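Local coordinates for PfkB family carbohydrate kinase (Listeria grayi DSM 20601, PDB 4GM6), which is a PfkB-family carbohydrate kinase that probably transfers phosphate from ATP to a sugar or sugar acid, at residues 212-217 with 246-251; 185-190 with 207-212; 34-39 with 110-115. One frame throughout, in Å; residues are numbered along the deposited sequence.

Interaction 1. Residues 212-217 with 246-251; sequences VDYCSA and IELFYA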
ATOM      1  N   VAL C 212     -34.008 -25.533  21.962  1.00 70.09           N
ATOM      2  CA  VAL C 212     -33.942 -24.301  21.150  1.00 63.82           C
ATOM      3  C   VAL C 212     -35.307 -23.683  20.748  1.00 70.53           C
ATOM      4  O   VAL C 212     -36.289 -24.395  20.496  1.00 69.83           O
ATOM      5  CB  VAL C 212     -33.090 -24.532  19.885  1.00 61.56           C
ATOM      6  CG1 VAL C 212     -33.150 -23.307  18.972  1.00 62.01           C
ATOM      7  CG2 VAL C 212     -31.640 -24.871  20.262  1.00 61.37           C
ATOM      8  N   ASP C 213     -35.355 -22.353  20.687  1.00 68.77           N
ATOM      9  CA  ASP C 213     -36.565 -21.623  20.271  1.00 71.66           C
ATOM     10  C   ASP C 213     -36.472 -21.170  18.820  1.00 66.84           C
ATOM     11  O   ASP C 213     -37.432 -21.296  18.045  1.00 66.91           O
ATOM     12  CB  ASP C 213     -36.756 -20.388  21.142  1.00 64.54           C
ATOM     13  CG  ASP C 213     -36.992 -20.741  22.580  1.00 70.58           C
ATOM     14  OD1 ASP C 213     -38.014 -21.391  22.852  1.00 69.17           O
ATOM     15  OD2 ASP C 213     -36.154 -20.384  23.429  1.00 79.75           O
ATOM     16  N   TYR C 214     -35.311 -20.628  18.475  1.00 63.91           N
ATOM     17  CA  TYR C 214     -35.045 -20.122  17.137  1.00 60.82           C
ATOM     18  C   TYR C 214     -33.816 -20.832  16.607  1.00 60.71           C
ATOM     19  O   TYR C 214     -32.716 -20.675  17.158  1.00 54.54           O
ATOM     20  CB  TYR C 214     -34.766 -18.623  17.184  1.00 60.19           C
ATOM     21  CG  TYR C 214     -35.717 -17.819  18.048  1.00 62.82           C
ATOM     22  CD1 TYR C 214     -37.097 -18.002  17.971  1.00 70.34           C
ATOM     23  CD2 TYR C 214     -35.226 -16.853  18.925  1.00 64.31           C
ATOM     24  CE1 TYR C 214     -37.961 -17.256  18.760  1.00 69.83           C
ATOM     25  CE2 TYR C 214     -36.076 -16.100  19.708  1.00 59.00           C
ATOM     26  CZ  TYR C 214     -37.440 -16.302  19.624  1.00 69.04           C
ATOM     27  OH  TYR C 214     -38.271 -15.541  20.410  1.00 67.25           O
ATOM     28  N   CYS C 215     -33.996 -21.609  15.537  1.00 57.73           N
ATOM     29  CA  CYS C 215     -32.896 -22.403  14.989  1.00 55.24           C
ATOM     30  C   CYS C 215     -32.477 -21.962  13.594  1.00 52.84           C
ATOM     31  O   CYS C 215     -33.299 -21.912  12.685  1.00 51.44           O
ATOM     32  CB  CYS C 215     -33.287 -23.890  14.947  1.00 58.38           C
ATOM     33  SG  CYS C 215     -31.928 -25.009  14.491  1.00 61.19           S
ATOM     34  N   SER C 216     -31.192 -21.655  13.419  1.00 55.78           N
ATOM     35  CA  SER C 216     -30.669 -21.466  12.084  1.00 49.89           C
ATOM     36  C   SER C 216     -30.254 -22.806  11.486  1.00 51.86           C
ATOM     37  O   SER C 216     -29.210 -23.360  11.840  1.00 49.49           O
ATOM     38  CB  SER C 216     -29.498 -20.493  12.067  1.00 56.10           C
ATOM     39  OG  SER C 216     -29.104 -20.289  10.729  1.00 47.92           O
ATOM     40  N   ALA C 217     -31.092 -23.342  10.601  1.00 52.91           N
ATOM     41  CA  ALA C 217     -30.821 -24.648  10.011  1.00 55.25           C
ATOM     42  C   ALA C 217     -31.288 -24.694   8.567  1.00 63.51           C
ATOM     43  O   ALA C 217     -32.378 -24.207   8.244  1.00 52.85           O
ATOM     44  CB  ALA C 217     -31.473 -25.762  10.831  1.00 54.62           C
ATOM     45  N   ILE C 246     -39.179 -26.102  18.701  1.00 74.57           N
ATOM     46  CA  ILE C 246     -38.562 -25.050  17.907  1.00 67.20           C
ATOM     47  C   ILE C 246     -39.639 -24.199  17.242  1.00 77.38           C
ATOM     48  O   ILE C 246     -40.287 -24.622  16.310  1.00 70.70           O
ATOM     49  CB  ILE C 246     -37.644 -25.665  16.822  1.00 73.28           C
ATOM     50  CG1 ILE C 246     -36.450 -26.365  17.450  1.00 74.37           C
ATOM     51  CG2 ILE C 246     -37.149 -24.618  15.850  1.00 58.57           C
ATOM     52  CD1 ILE C 246     -35.713 -27.247  16.517  1.00 69.13           C
ATOM     53  N   GLU C 247     -39.785 -22.980  17.736  1.00 73.20           N
ATOM     54  CA  GLU C 247     -40.777 -22.005  17.246  1.00 74.25           C
ATOM     55  C   GLU C 247     -40.522 -21.512  15.784  1.00 77.85           C
ATOM     56  O   GLU C 247     -41.433 -21.473  14.960  1.00 67.89           O
ATOM     57  CB  GLU C 247     -40.830 -20.837  18.229  1.00 88.46           C
ATOM     58  CG  GLU C 247     -41.796 -19.715  17.871  1.00109.29           C
ATOM     59  CD  GLU C 247     -41.766 -18.606  18.905  1.00115.40           C
ATOM     60  OE1 GLU C 247     -42.315 -17.503  18.620  1.00123.90           O
ATOM     61  OE2 GLU C 247     -41.171 -18.829  19.992  1.00 96.09           O
ATOM     62  N   LEU C 248     -39.290 -21.138  15.448  1.00 69.81           N
ATOM     63  CA  LEU C 248     -38.989 -20.804  14.031  1.00 74.56           C
ATOM     64  C   LEU C 248     -37.582 -21.149  13.591  1.00 63.34           C
ATOM     65  O   LEU C 248     -36.653 -21.063  14.391  1.00 63.86           O
ATOM     66  CB  LEU C 248     -39.326 -19.346  13.675  1.00 67.01           C
ATOM     67  CG  LEU C 248     -38.507 -18.194  14.250  1.00 67.97           C
ATOM     68  CD1 LEU C 248     -38.778 -16.939  13.437  1.00 77.52           C
ATOM     69  CD2 LEU C 248     -38.860 -17.961  15.712  1.00 71.43           C
ATOM     70  N   PHE C 249     -37.474 -21.590  12.330  1.00 59.77           N
ATOM     71  CA  PHE C 249     -36.189 -21.848  11.701  1.00 57.87           C
ATOM     72  C   PHE C 249     -35.882 -20.693  10.766  1.00 62.08           C
ATOM     73  O   PHE C 249     -36.790 -19.995  10.314  1.00 55.92           O
ATOM     74  CB  PHE C 249     -36.211 -23.150  10.897  1.00 61.10           C
ATOM     75  CG  PHE C 249     -36.429 -24.386  11.727  1.00 64.00           C
ATOM     76  CD1 PHE C 249     -35.358 -25.028  12.338  1.00 61.27           C
ATOM     77  CD2 PHE C 249     -37.699 -24.916  11.884  1.00 71.95           C
ATOM     78  CE1 PHE C 249     -35.550 -26.173  13.093  1.00 73.79           C
ATOM     79  CE2 PHE C 249     -37.903 -26.059  12.643  1.00 74.13           C
ATOM     80  CZ  PHE C 249     -36.829 -26.690  13.251  1.00 68.57           C
ATOM     81  N   TYR C 250     -34.603 -20.484  10.471  1.00 51.64           N
ATOM     82  CA  TYR C 250     -34.227 -19.460   9.501  1.00 51.27           C
ATOM     83  C   TYR C 250     -32.898 -19.821   8.872  1.00 53.03           C
ATOM     84  O   TYR C 250     -32.060 -20.453   9.508  1.00 55.91           O
ATOM     85  CB  TYR C 250     -34.146 -18.081  10.161  1.00 48.76           C
ATOM     86  CG  TYR C 250     -33.171 -17.996  11.318  1.00 48.31           C
ATOM     87  CD1 TYR C 250     -33.517 -18.470  12.579  1.00 59.41           C
ATOM     88  CD2 TYR C 250     -31.913 -17.422  11.158  1.00 59.94           C
ATOM     89  CE1 TYR C 250     -32.635 -18.392  13.644  1.00 54.59           C
ATOM     90  CE2 TYR C 250     -31.022 -17.335  12.218  1.00 57.44           C
ATOM     91  CZ  TYR C 250     -31.389 -17.822  13.458  1.00 68.36           C
ATOM     92  OH  TYR C 250     -30.509 -17.743  14.518  1.00 72.53           O
ATOM     93  N   ALA C 251     -32.708 -19.415   7.620  1.00 52.80           N
ATOM     94  CA  ALA C 251     -31.470 -19.673   6.916  1.00 50.71           C
ATOM     95  C   ALA C 251     -31.504 -18.933   5.597  1.00 60.55           C
ATOM     96  O   ALA C 251     -32.542 -18.386   5.214  1.00 49.03           O
ATOM     97  CB  ALA C 251     -31.297 -21.166   6.675  1.00 44.58           C
TER
HETATM   98  O   HOH W   1     -40.951 -16.047  20.301  1.00 52.54           O

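Interaction 2. Residues 185-190 with 207-212; sequences ISFDMN and QLLPLV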
ATOM      1  N   ILE C 185     -34.102 -19.072  23.397  1.00 74.91           N
ATOM      2  CA  ILE C 185     -32.846 -19.695  22.992  1.00 66.60           C
ATOM      3  C   ILE C 185     -32.657 -19.654  21.474  1.00 59.80           C
ATOM      4  O   ILE C 185     -33.460 -20.206  20.717  1.00 63.45           O
ATOM      5  CB  ILE C 185     -32.759 -21.140  23.527  1.00 72.46           C
ATOM      6  CG1 ILE C 185     -33.040 -21.141  25.048  1.00 73.26           C
ATOM      7  CG2 ILE C 185     -31.391 -21.752  23.225  1.00 60.19           C
ATOM      8  CD1 ILE C 185     -32.197 -20.196  25.851  1.00 63.43           C
ATOM      9  N   SER C 186     -31.601 -18.977  21.048  1.00 56.47           N
ATOM     10  CA  SER C 186     -31.220 -18.899  19.637  1.00 53.23           C
ATOM     11  C   SER C 186     -30.012 -19.780  19.388  1.00 53.66           C
ATOM     12  O   SER C 186     -28.969 -19.623  20.033  1.00 47.45           O
ATOM     13  CB  SER C 186     -30.867 -17.465  19.251  1.00 57.83           C
ATOM     14  OG  SER C 186     -30.248 -17.426  17.970  1.00 50.05           O
ATOM     15  N   PHE C 187     -30.146 -20.696  18.437  1.00 55.87           N
ATOM     16  CA  PHE C 187     -29.064 -21.620  18.121  1.00 53.00           C
ATOM     17  C   PHE C 187     -28.761 -21.622  16.632  1.00 54.61           C
ATOM     18  O   PHE C 187     -29.663 -21.669  15.793  1.00 62.53           O
ATOM     19  CB  PHE C 187     -29.411 -23.040  18.611  1.00 61.32           C
ATOM     20  CG  PHE C 187     -28.264 -24.009  18.514  1.00 53.58           C
ATOM     21  CD1 PHE C 187     -27.118 -23.799  19.301  1.00 52.16           C
ATOM     22  CD2 PHE C 187     -28.309 -25.105  17.636  1.00 55.02           C
ATOM     23  CE1 PHE C 187     -26.060 -24.686  19.222  1.00 55.99           C
ATOM     24  CE2 PHE C 187     -27.255 -25.997  17.558  1.00 65.22           C
ATOM     25  CZ  PHE C 187     -26.133 -25.794  18.340  1.00 65.81           C
ATOM     26  N   ASP C 188     -27.474 -21.543  16.316  1.00 56.89           N
ATOM     27  CA  ASP C 188     -27.006 -21.557  14.952  1.00 44.93           C
ATOM     28  C   ASP C 188     -26.252 -22.881  14.745  1.00 45.68           C
ATOM     29  O   ASP C 188     -25.151 -23.050  15.278  1.00 50.73           O
ATOM     30  CB  ASP C 188     -26.072 -20.351  14.774  1.00 53.78           C
ATOM     31  CG  ASP C 188     -25.428 -20.291  13.410  1.00 49.98           C
ATOM     32  OD1 ASP C 188     -25.812 -21.092  12.528  1.00 52.67           O
ATOM     33  OD2 ASP C 188     -24.528 -19.431  13.226  1.00 58.66           O
ATOM     34  N   MET C 189     -26.837 -23.817  13.990  1.00 48.15           N
ATOM     35  CA  MET C 189     -26.205 -25.130  13.768  1.00 48.42           C
ATOM     36  C   MET C 189     -24.720 -24.975  13.411  1.00 55.97           C
ATOM     37  O   MET C 189     -23.850 -25.555  14.057  1.00 59.61           O
ATOM     38  CB  MET C 189     -26.895 -25.878  12.628  1.00 54.15           C
ATOM     39  CG  MET C 189     -28.383 -26.097  12.831  1.00 73.98           C
ATOM     40  SD  MET C 189     -28.729 -27.464  13.951  1.00 70.42           S
ATOM     41  CE  MET C 189     -28.403 -28.893  12.917  1.00 68.50           C
ATOM     42  N   ASN C 190     -24.452 -24.214  12.357  1.00 51.22           N
ATOM     43  CA  ASN C 190     -23.087 -23.849  11.997  1.00 53.25           C
ATOM     44  C   ASN C 190     -22.138 -25.033  12.143  1.00 56.50           C
ATOM     45  O   ASN C 190     -21.151 -24.973  12.880  1.00 53.45           O
ATOM     46  CB  ASN C 190     -22.612 -22.673  12.854  1.00 48.87           C
ATOM     47  CG  ASN C 190     -21.960 -21.581  12.031  1.00 60.73           C
ATOM     48  OD1 ASN C 190     -21.201 -21.860  11.103  1.00 61.38           O
ATOM     49  ND2 ASN C 190     -22.260 -20.325  12.362  1.00 61.58           N
ATOM     50  N   GLN C 207     -28.486 -33.113  21.806  1.00 77.72           N
ATOM     51  CA  GLN C 207     -28.628 -32.583  23.151  1.00 85.97           C
ATOM     52  C   GLN C 207     -29.136 -31.135  23.134  1.00 74.30           C
ATOM     53  O   GLN C 207     -29.919 -30.740  23.984  1.00 84.79           O
ATOM     54  CB  GLN C 207     -27.288 -32.625  23.917  1.00 82.47           C
ATOM     55  CG  GLN C 207     -26.620 -34.007  23.921  1.00118.63           C
ATOM     56  CD  GLN C 207     -25.261 -33.969  24.587  1.00108.25           C
ATOM     57  OE1 GLN C 207     -25.091 -33.346  25.636  1.00102.16           O
ATOM     58  NE2 GLN C 207     -24.286 -34.629  23.976  1.00 94.99           N
ATOM     59  N   LEU C 208     -28.683 -30.345  22.163  1.00 66.97           N
ATOM     60  CA  LEU C 208     -29.038 -28.909  22.072  1.00 64.68           C
ATOM     61  C   LEU C 208     -30.437 -28.654  21.551  1.00 72.79           C
ATOM     62  O   LEU C 208     -31.182 -27.927  22.175  1.00 72.80           O
ATOM     63  CB  LEU C 208     -28.055 -28.136  21.187  1.00 73.77           C
ATOM     64  CG  LEU C 208     -26.697 -27.985  21.788  1.00 90.50           C
ATOM     65  CD1 LEU C 208     -26.656 -26.755  22.684  1.00 79.08           C
ATOM     66  CD2 LEU C 208     -26.221 -29.259  22.564  1.00 72.65           C
ATOM     67  N   LEU C 209     -30.788 -29.265  20.415  1.00 67.97           N
ATOM     68  CA  LEU C 209     -32.057 -28.957  19.704  1.00 80.83           C
ATOM     69  C   LEU C 209     -33.365 -28.984  20.532  1.00 85.38           C
ATOM     70  O   LEU C 209     -34.191 -28.077  20.411  1.00 81.76           O
ATOM     71  CB  LEU C 209     -32.239 -29.846  18.454  1.00 85.32           C
ATOM     72  CG  LEU C 209     -31.174 -29.612  17.371  1.00 75.94           C
ATOM     73  CD1 LEU C 209     -31.366 -30.597  16.225  1.00 79.30           C
ATOM     74  CD2 LEU C 209     -31.200 -28.176  16.858  1.00 69.51           C
ATOM     75  N   PRO C 210     -33.556 -30.014  21.353  1.00 76.82           N
ATOM     76  CA  PRO C 210     -34.789 -30.043  22.219  1.00 77.74           C
ATOM     77  C   PRO C 210     -34.917 -28.782  23.078  1.00 74.85           C
ATOM     78  O   PRO C 210     -35.996 -28.493  23.633  1.00 78.68           O
ATOM     79  CB  PRO C 210     -34.534 -31.238  23.089  1.00 78.98           C
ATOM     80  CG  PRO C 210     -33.621 -32.120  22.281  1.00 79.56           C
ATOM     81  CD  PRO C 210     -32.716 -31.217  21.465  1.00 72.94           C
ATOM     82  N   LEU C 211     -33.815 -28.034  23.160  1.00 76.14           N
ATOM     83  CA  LEU C 211     -33.705 -26.851  24.013  1.00 80.01           C
ATOM     84  C   LEU C 211     -33.796 -25.508  23.290  1.00 71.09           C
ATOM     85  O   LEU C 211     -33.649 -24.453  23.927  1.00 76.95           O
ATOM     86  CB  LEU C 211     -32.350 -26.868  24.739  1.00 68.24           C
ATOM     87  CG  LEU C 211     -32.154 -27.908  25.826  1.00 70.81           C
ATOM     88  CD1 LEU C 211     -30.960 -27.489  26.682  1.00 74.32           C
ATOM     89  CD2 LEU C 211     -33.430 -28.039  26.671  1.00 71.60           C
ATOM     90  N   VAL C 212     -34.008 -25.533  21.962  1.00 70.09           N
ATOM     91  CA  VAL C 212     -33.942 -24.301  21.150  1.00 63.82           C
ATOM     92  C   VAL C 212     -35.307 -23.683  20.748  1.00 70.53           C
ATOM     93  O   VAL C 212     -36.289 -24.395  20.496  1.00 69.83           O
ATOM     94  CB  VAL C 212     -33.090 -24.532  19.885  1.00 61.56           C
ATOM     95  CG1 VAL C 212     -33.150 -23.307  18.972  1.00 62.01           C
ATOM     96  CG2 VAL C 212     -31.640 -24.871  20.262  1.00 61.37           C
TER

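Interaction 3. Residues 34-39 with 110-115; sequences LMRLST and GTYYLE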
ATOM      1  N   LEU C  34     -11.692 -14.815  16.904  1.00 34.16           N
ATOM      2  CA  LEU C  34     -10.524 -15.243  16.143  1.00 33.09           C
ATOM      3  C   LEU C  34      -9.912 -14.034  15.461  1.00 35.69           C
ATOM      4  O   LEU C  34     -10.614 -13.084  15.103  1.00 32.11           O
ATOM      5  CB  LEU C  34     -10.930 -16.256  15.062  1.00 28.67           C
ATOM      6  CG  LEU C  34     -11.574 -17.531  15.585  1.00 38.24           C
ATOM      7  CD1 LEU C  34     -12.025 -18.428  14.431  1.00 31.53           C
ATOM      8  CD2 LEU C  34     -10.547 -18.231  16.458  1.00 34.40           C
ATOM      9  N   MET C  35      -8.610 -14.055  15.250  1.00 30.49           N
ATOM     10  CA  MET C  35      -8.062 -13.060  14.351  1.00 31.58           C
ATOM     11  C   MET C  35      -7.975 -13.685  12.960  1.00 27.77           C
ATOM     12  O   MET C  35      -7.350 -14.743  12.778  1.00 30.21           O
ATOM     13  CB  MET C  35      -6.703 -12.562  14.801  1.00 27.43           C
ATOM     14  CG  MET C  35      -6.088 -11.609  13.774  1.00 28.46           C
ATOM     15  SD  MET C  35      -4.575 -10.805  14.330  1.00 38.30           S
ATOM     16  CE  MET C  35      -3.550 -12.209  14.745  1.00 41.59           C
ATOM     17  N   ARG C  36      -8.625 -13.066  11.988  1.00 23.47           N
ATOM     18  CA  ARG C  36      -8.503 -13.552  10.628  1.00 27.96           C
ATOM     19  C   ARG C  36      -7.358 -12.828   9.917  1.00 27.74           C
ATOM     20  O   ARG C  36      -7.207 -11.619  10.072  1.00 27.68           O
ATOM     21  CB  ARG C  36      -9.798 -13.387   9.830  1.00 26.48           C
ATOM     22  CG  ARG C  36      -9.490 -13.587   8.358  1.00 28.58           C
ATOM     23  CD  ARG C  36     -10.684 -13.699   7.427  1.00 41.81           C
ATOM     24  NE  ARG C  36     -11.819 -12.831   7.711  1.00 30.58           N
ATOM     25  CZ  ARG C  36     -12.377 -11.982   6.841  1.00 33.10           C
ATOM     26  NH1 ARG C  36     -13.441 -11.283   7.194  1.00 32.55           N
ATOM     27  NH2 ARG C  36     -11.878 -11.811   5.637  1.00 34.07           N
ATOM     28  N   LEU C  37      -6.550 -13.576   9.164  1.00 25.80           N
ATOM     29  CA  LEU C  37      -5.418 -13.024   8.386  1.00 24.52           C
ATOM     30  C   LEU C  37      -5.599 -13.367   6.918  1.00 29.30           C
ATOM     31  O   LEU C  37      -5.518 -14.533   6.547  1.00 28.10           O
ATOM     32  CB  LEU C  37      -4.100 -13.586   8.915  1.00 26.04           C
ATOM     33  CG  LEU C  37      -3.922 -13.250  10.410  1.00 30.49           C
ATOM     34  CD1 LEU C  37      -3.443 -14.450  11.203  1.00 44.49           C
ATOM     35  CD2 LEU C  37      -2.961 -12.105  10.601  1.00 31.25           C
ATOM     36  N   SER C  38      -5.815 -12.334   6.100  1.00 23.18           N
ATOM     37  CA  SER C  38      -6.351 -12.468   4.745  1.00 26.02           C
ATOM     38  C   SER C  38      -5.347 -12.021   3.684  1.00 25.87           C
ATOM     39  O   SER C  38      -4.685 -11.005   3.875  1.00 21.04           O
ATOM     40  CB  SER C  38      -7.566 -11.534   4.610  1.00 21.67           C
ATOM     41  OG  SER C  38      -8.732 -12.179   5.047  1.00 36.03           O
ATOM     42  N   THR C  39      -5.263 -12.747   2.565  1.00 21.52           N
ATOM     43  CA  THR C  39      -4.484 -12.267   1.408  1.00 21.79           C
ATOM     44  C   THR C  39      -5.345 -11.293   0.615  1.00 23.01           C
ATOM     45  O   THR C  39      -6.558 -11.245   0.770  1.00 21.90           O
ATOM     46  CB  THR C  39      -4.066 -13.408   0.457  1.00 22.26           C
ATOM     47  OG1 THR C  39      -5.220 -13.919  -0.239  1.00 25.69           O
ATOM     48  CG2 THR C  39      -3.417 -14.531   1.226  1.00 25.72           C
ATOM     49  N   GLY C 110      -6.819 -17.594  19.031  1.00 34.03           N
ATOM     50  CA  GLY C 110      -6.974 -18.413  17.838  1.00 31.67           C
ATOM     51  C   GLY C 110      -6.959 -17.560  16.580  1.00 32.73           C
ATOM     52  O   GLY C 110      -7.399 -16.408  16.590  1.00 33.94           O
ATOM     53  N   THR C 111      -6.450 -18.117  15.489  1.00 31.61           N
ATOM     54  CA  THR C 111      -6.381 -17.376  14.248  1.00 28.18           C
ATOM     55  C   THR C 111      -6.819 -18.279  13.124  1.00 35.74           C
ATOM     56  O   THR C 111      -6.994 -19.474  13.322  1.00 34.76           O
ATOM     57  CB  THR C 111      -4.938 -16.874  13.942  1.00 32.99           C
ATOM     58  OG1 THR C 111      -4.050 -17.993  13.772  1.00 31.64           O
ATOM     59  CG2 THR C 111      -4.412 -16.000  15.079  1.00 31.50           C
ATOM     60  N   TYR C 112      -7.024 -17.694  11.946  1.00 27.34           N
ATOM     61  CA  TYR C 112      -7.112 -18.475  10.736  1.00 34.84           C
ATOM     62  C   TYR C 112      -6.681 -17.620   9.564  1.00 28.88           C
ATOM     63  O   TYR C 112      -6.732 -16.399   9.627  1.00 30.21           O
ATOM     64  CB  TYR C 112      -8.500 -19.114  10.526  1.00 29.11           C
ATOM     65  CG  TYR C 112      -9.636 -18.188  10.144  1.00 31.56           C
ATOM     66  CD1 TYR C 112     -10.033 -18.055   8.821  1.00 32.36           C
ATOM     67  CD2 TYR C 112     -10.333 -17.480  11.111  1.00 35.27           C
ATOM     68  CE1 TYR C 112     -11.089 -17.233   8.470  1.00 33.13           C
ATOM     69  CE2 TYR C 112     -11.387 -16.652  10.775  1.00 32.67           C
ATOM     70  CZ  TYR C 112     -11.765 -16.540   9.458  1.00 40.81           C
ATOM     71  OH  TYR C 112     -12.820 -15.716   9.130  1.00 38.32           O
ATOM     72  N   TYR C 113      -6.209 -18.282   8.519  1.00 27.08           N
ATOM     73  CA  TYR C 113      -5.664 -17.618   7.362  1.00 28.47           C
ATOM     74  C   TYR C 113      -6.682 -17.796   6.258  1.00 33.09           C
ATOM     75  O   TYR C 113      -7.223 -18.884   6.089  1.00 32.30           O
ATOM     76  CB  TYR C 113      -4.344 -18.281   6.972  1.00 27.41           C
ATOM     77  CG  TYR C 113      -3.270 -18.124   8.010  1.00 30.67           C
ATOM     78  CD1 TYR C 113      -2.343 -17.089   7.919  1.00 32.18           C
ATOM     79  CD2 TYR C 113      -3.180 -19.000   9.094  1.00 31.26           C
ATOM     80  CE1 TYR C 113      -1.353 -16.933   8.872  1.00 28.60           C
ATOM     81  CE2 TYR C 113      -2.193 -18.843  10.056  1.00 32.42           C
ATOM     82  CZ  TYR C 113      -1.285 -17.803   9.931  1.00 39.17           C
ATOM     83  OH  TYR C 113      -0.283 -17.629  10.859  1.00 43.52           O
ATOM     84  N   LEU C 114      -6.971 -16.727   5.530  1.00 26.36           N
ATOM     85  CA  LEU C 114      -7.926 -16.816   4.445  1.00 26.95           C
ATOM     86  C   LEU C 114      -7.296 -16.353   3.131  1.00 33.95           C
ATOM     87  O   LEU C 114      -6.851 -15.211   3.014  1.00 26.60           O
ATOM     88  CB  LEU C 114      -9.170 -15.983   4.764  1.00 26.49           C
ATOM     89  CG  LEU C 114     -10.372 -16.321   3.873  1.00 38.51           C
ATOM     90  CD1 LEU C 114     -11.690 -15.924   4.521  1.00 40.08           C
ATOM     91  CD2 LEU C 114     -10.221 -15.631   2.531  1.00 39.88           C
ATOM     92  N   GLU C 115      -7.246 -17.251   2.156  1.00 30.25           N
ATOM     93  CA  GLU C 115      -6.734 -16.924   0.836  1.00 27.02           C
ATOM     94  C   GLU C 115      -7.918 -16.538  -0.002  1.00 32.53           C
ATOM     95  O   GLU C 115      -8.912 -17.279  -0.121  1.00 26.94           O
ATOM     96  CB  GLU C 115      -6.052 -18.139   0.217  1.00 29.37           C
ATOM     97  CG  GLU C 115      -5.244 -17.859  -1.028  1.00 25.90           C
ATOM     98  CD  GLU C 115      -4.685 -19.147  -1.597  1.00 35.78           C
ATOM     99  OE1 GLU C 115      -5.506 -19.981  -2.044  1.00 36.48           O
ATOM    100  OE2 GLU C 115      -3.451 -19.345  -1.563  1.00 31.07           O
TER
HETATM  101  O   HOH W   2      -8.594 -12.761   1.502  1.00 50.15           O

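Interaction 1. Residues 212-217 with 246-251
Leu248 N to Asp213 O, Cys215 N to Leu248 O (2.9 Å) and Tyr250 N to Cys215 O (2.9 Å) are the backbone bonds that pair strands 214-216 and 248-251 in parallel, their directions 27° apart. Beyond them the pairing frays: Ala217 N reaches Tyr250 O only by a weak, bent bond. CA-H...O contacts fill the gaps, among them Phe249 CA on Cys215 O.

Side-chain packing differs on the two faces. On that of Ser216 and Tyr250, the phenol ring folds back over its neighbour, because CG of Tyr250 sits between its backbone N and carbonyl carbon (chi1 58°); Ser216 CB then lies over the ring face, a CH-pi contact 3.8 Å from the centroid. On the opposite face, Cys215 CB meets Phe249 CD1 at 3.5 Å, and SG stands at the edge of the Phe249 ring.

One water joins the polar ends of Tyr214 and Glu247, 2.7 Å from Tyr214 OH and donating to Glu247 OE1.

In the Rossmann-like central sheet of this ribokinase-type fold, strand 184-188 flanks 214-216 and strand 261-270 flanks 248-256; helix 291-304 covers Tyr214, Leu248 and Tyr250, and helix 235-242 covers Phe249 and Ala217.

Interaction 2. Residues 185-190 with 207-212
Leu208, near the C-terminal end of helix 198-208, directs CB toward strand 184-188, and its side chain crosses that of Phe187 at about a right angle. Its CB lies over one face of the Phe187 ring, offset toward the rim near CZ, while the branch ending in CD1 comes to 4.1 Å from Phe187 CE1. The ring is brought there by CG of Phe187 standing opposite the backbone N (chi1 -171°), which carries it out from the strand toward the helix.

Leu209 lies in the 3-10 turn. Its CD2 is 3.9 Å from Met189 SD, and the same methyl approaches Phe187 CD2 more loosely. Met189 gets its sulfur to this place through a chain bent at both chi2 and chi3, although its CB does not head for the turn.

Leu211 contributes chiefly its backbone: the carbonyl oxygen lies 3.5 Å from Ile185 CB and about as far from CG1, so the branched base of the isoleucine rests on a peptide oxygen. The 3-10 turn is tied by Val212 N to Leu209 O at 3.0 Å.

Val212 closes the turn and starts the descent into strand 214-216. Its two methyls divide the work: CG2 presses on Phe187 CB at 3.3 Å, and CG1 lies 3.6 Å from Ile185 O.

These pieces form the return half of a right-handed beta-alpha-beta crossover, strand 184-188 to helix 198-208 to strand 214-216, with helix 165-180 also touching Leu208 and Leu211. No hydrogen bond crosses between the two segments, which meet mainly by apolar packing. Polar ties lie beside it: Tyr205 OH of the same helix bonds Met189 O, and the strand's backbone bonds run to strands 153-157 and 214-216 and to Asp213.

Interaction 3. Residues 34-39 with 110-115
Arg36 and Tyr112 make the tightly packed middle of this pair of parallel strands. With chi1 at 72° the Tyr112 ring leans back over its own backbone and across strand 34-38; Arg36 CB lies over the ring face in a CH-pi contact, 4.1 Å from the centroid. The guanidinium, 26° from the ring plane, passes on to salt bridges with Asp329 and Asp287, and its NH2 also donates to Ser38 OG at 3.2 Å. Leu34 CD1 meets Tyr112 CD2 at 3.8 Å. On the other face, Leu37 CD1 sits over the Tyr113 ring, 4.0 Å from CE1. Five backbone bonds, from Met35 N to Gly110 O through Thr39 N to Leu114 O (3.0 Å), join the strands.

They are the central pair of the four-stranded lid sheet beside the main domain, as in ribokinase-type PfkB enzymes. Met35, Leu37, Thr111 and Tyr113 face a second subunit, where Tyr113 packs on Met35 of that subunit.

Toward Thr39 and Glu115 the backbone pairing persists but side-chain contact thins and a water enters, donating to Thr39 O at 2.6 Å and only weakly to Leu114 O, while the Glu115 carboxylate turns to Lys121 and Phe45 N.

Overall arrangement
From the N terminus, interaction 3 comes first: residues 34-39 meet 110-115, closing a long loop that holds two helices and several strands, and joining the middle strands of the lid sheet. Interaction 2 then closes a short loop around helix 198-208, and interaction 1 the next, through helices 219-225 and 235-242. The three follow in series; none nests in or crosses another. Interactions 2 and 1 share Val212 and adjoin: Phe187 O pairs with Ser216 N, so strands 184-188, 214-216 and 248-256 run side by side in the large sheet. Interaction 3 lies on the opposite side of the chain's centre from both, its centre about 29 Å from that of interaction 1.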